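Local coordinates for ORF10 (Moritella marina, PDB 6RIW), which contains the ketosynthase and chain length factor didomain of a polyunsaturated fatty acid synthase and probably helps elongate acyl chains by condensation, at residues Leu871-Ser876 and Gln956-His961. Sequence-based numbering, arbitrary orientation.
Sequences LGRDNS and QGISAH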
# COMPACT_ATOMS: atom_id res chain seq x y z
N LEU A 871 -18.89 5.49 1.68
CA LEU A 871 -18.28 6.51 2.52
C LEU A 871 -17.07 5.88 3.19
O LEU A 871 -16.88 4.66 3.12
CB LEU A 871 -19.25 7.07 3.59
CG LEU A 871 -20.52 7.73 3.05
CD1 LEU A 871 -21.49 8.03 4.19
CD2 LEU A 871 -20.18 9.03 2.32
N GLY A 872 -16.24 6.68 3.83
CA GLY A 872 -15.18 6.08 4.61
C GLY A 872 -14.20 7.11 5.14
O GLY A 872 -14.41 8.32 5.05
N ARG A 873 -13.11 6.58 5.68
CA ARG A 873 -12.12 7.46 6.28
C ARG A 873 -11.31 8.22 5.26
O ARG A 873 -10.49 9.06 5.65
CB ARG A 873 -11.21 6.65 7.20
CG ARG A 873 -11.90 6.16 8.47
CD ARG A 873 -12.43 7.36 9.29
NE ARG A 873 -11.33 8.15 9.85
CZ ARG A 873 -11.47 9.35 10.42
NH1 ARG A 873 -12.67 9.92 10.51
NH2 ARG A 873 -10.42 9.97 10.91
N ASP A 874 -11.48 7.96 3.96
CA ASP A 874 -10.82 8.78 2.96
C ASP A 874 -11.54 10.11 2.73
O ASP A 874 -11.01 10.98 2.03
CB ASP A 874 -10.74 8.01 1.64
CG ASP A 874 -12.12 7.49 1.20
OD1 ASP A 874 -12.77 6.73 1.98
OD2 ASP A 874 -12.55 7.85 0.09
N ASN A 875 -12.72 10.29 3.34
CA ASN A 875 -13.46 11.56 3.28
C ASN A 875 -13.87 11.91 1.85
O ASN A 875 -13.72 13.04 1.38
CB ASN A 875 -12.66 12.71 3.92
CG ASN A 875 -13.56 13.84 4.42
OD1 ASN A 875 -14.78 13.75 4.33
ND2 ASN A 875 -12.96 14.89 4.96
N SER A 876 -14.35 10.90 1.12
CA SER A 876 -15.04 11.17 -0.13
C SER A 876 -16.22 10.22 -0.24
O SER A 876 -16.27 9.16 0.39
CB SER A 876 -14.09 11.04 -1.34
OG SER A 876 -13.63 9.72 -1.47
N GLN A 956 -10.79 5.82 21.55
CA GLN A 956 -10.39 7.23 21.59
C GLN A 956 -11.53 8.21 21.31
O GLN A 956 -11.35 9.41 21.54
CB GLN A 956 -9.25 7.48 20.59
CG GLN A 956 -7.96 6.83 21.07
CD GLN A 956 -6.80 7.03 20.10
OE1 GLN A 956 -6.83 7.89 19.24
NE2 GLN A 956 -5.75 6.24 20.28
N GLY A 957 -12.68 7.75 20.83
CA GLY A 957 -13.78 8.66 20.51
C GLY A 957 -13.49 9.62 19.38
O GLY A 957 -13.85 10.80 19.48
N ILE A 958 -12.85 9.14 18.31
CA ILE A 958 -12.47 10.03 17.21
C ILE A 958 -13.72 10.44 16.46
O ILE A 958 -14.55 9.60 16.09
CB ILE A 958 -11.48 9.34 16.26
CG1 ILE A 958 -10.23 8.87 17.01
CG2 ILE A 958 -11.10 10.28 15.11
CD1 ILE A 958 -9.45 9.98 17.71
N SER A 959 -13.86 11.73 16.20
CA SER A 959 -15.04 12.21 15.50
C SER A 959 -14.96 11.89 14.01
O SER A 959 -13.87 11.81 13.42
CB SER A 959 -15.19 13.72 15.68
OG SER A 959 -14.03 14.34 15.13
N ALA A 960 -16.12 11.73 13.39
CA ALA A 960 -16.16 11.39 11.98
C ALA A 960 -15.80 12.59 11.11
O ALA A 960 -15.85 13.74 11.54
CB ALA A 960 -17.54 10.87 11.58
N HIS A 961 -15.48 12.31 9.85
CA HIS A 961 -15.09 13.39 8.95
C HIS A 961 -16.19 14.44 8.82
O HIS A 961 -15.91 15.64 8.72
CB HIS A 961 -14.75 12.83 7.57
CG HIS A 961 -13.37 12.27 7.50
ND1 HIS A 961 -12.27 12.95 7.96
CD2 HIS A 961 -12.93 11.08 7.04
CE1 HIS A 961 -11.19 12.21 7.77
NE2 HIS A 961 -11.56 11.06 7.22
O HOH W 1 -15.14 9.45 9.36
O HOH W 2 -12.02 12.53 11.52
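H961 keeps CG anti to its own carbonyl carbon (chi1 -81°), facing R873, whose chain is bent at chi2 and chi3. The guanidinium lies flat against the imidazole, centres 4.0 Å apart and planes 3° from parallel. NE2 of H961 sits over the middle of the guanidinium, 3.6 Å from R873 CZ. On the opposite face of the ring lies N875. Its CB is 3.7 Å from the ring centroid in a CH-pi contact, and its amide is stacked nearly parallel to the imidazole. The ring is thus sandwiched between two side chains of one loop. It is also tethered: H961 NE2 donates to R873 O at 2.8 Å. The donor stands well above the carbonyl plane, and the bond is bent.

The loop is a type I beta turn, G872 to N875, joining antiparallel strands 865-870 and 876-884. It belongs to the second ketosynthase-like unit, of thiolase-type fold, presumably the chain length factor. Segment 956-961, in the loop after helix 929-934, packs against this hairpin end. Two waters lie in the guanidinium plane, at its edge. Both accept from R873 NH1; the first also takes the backbone N-H of H961, and the second donates to S959 O at 2.7 Å. R873 NH2 has a salt bridge to D167, which helps fix the other end of the guanidinium. N875 OD1 is hydrogen-bonded to S774 OG. An alanine at H961 would probably leave a gap between R873 and N875 and deprive R873 O of its imidazole donor. Beside the stack, A960 CA approaches the guanidinium edge, 4.1 Å from R873 NH1, and a methyl of I958 touches NH2 loosely.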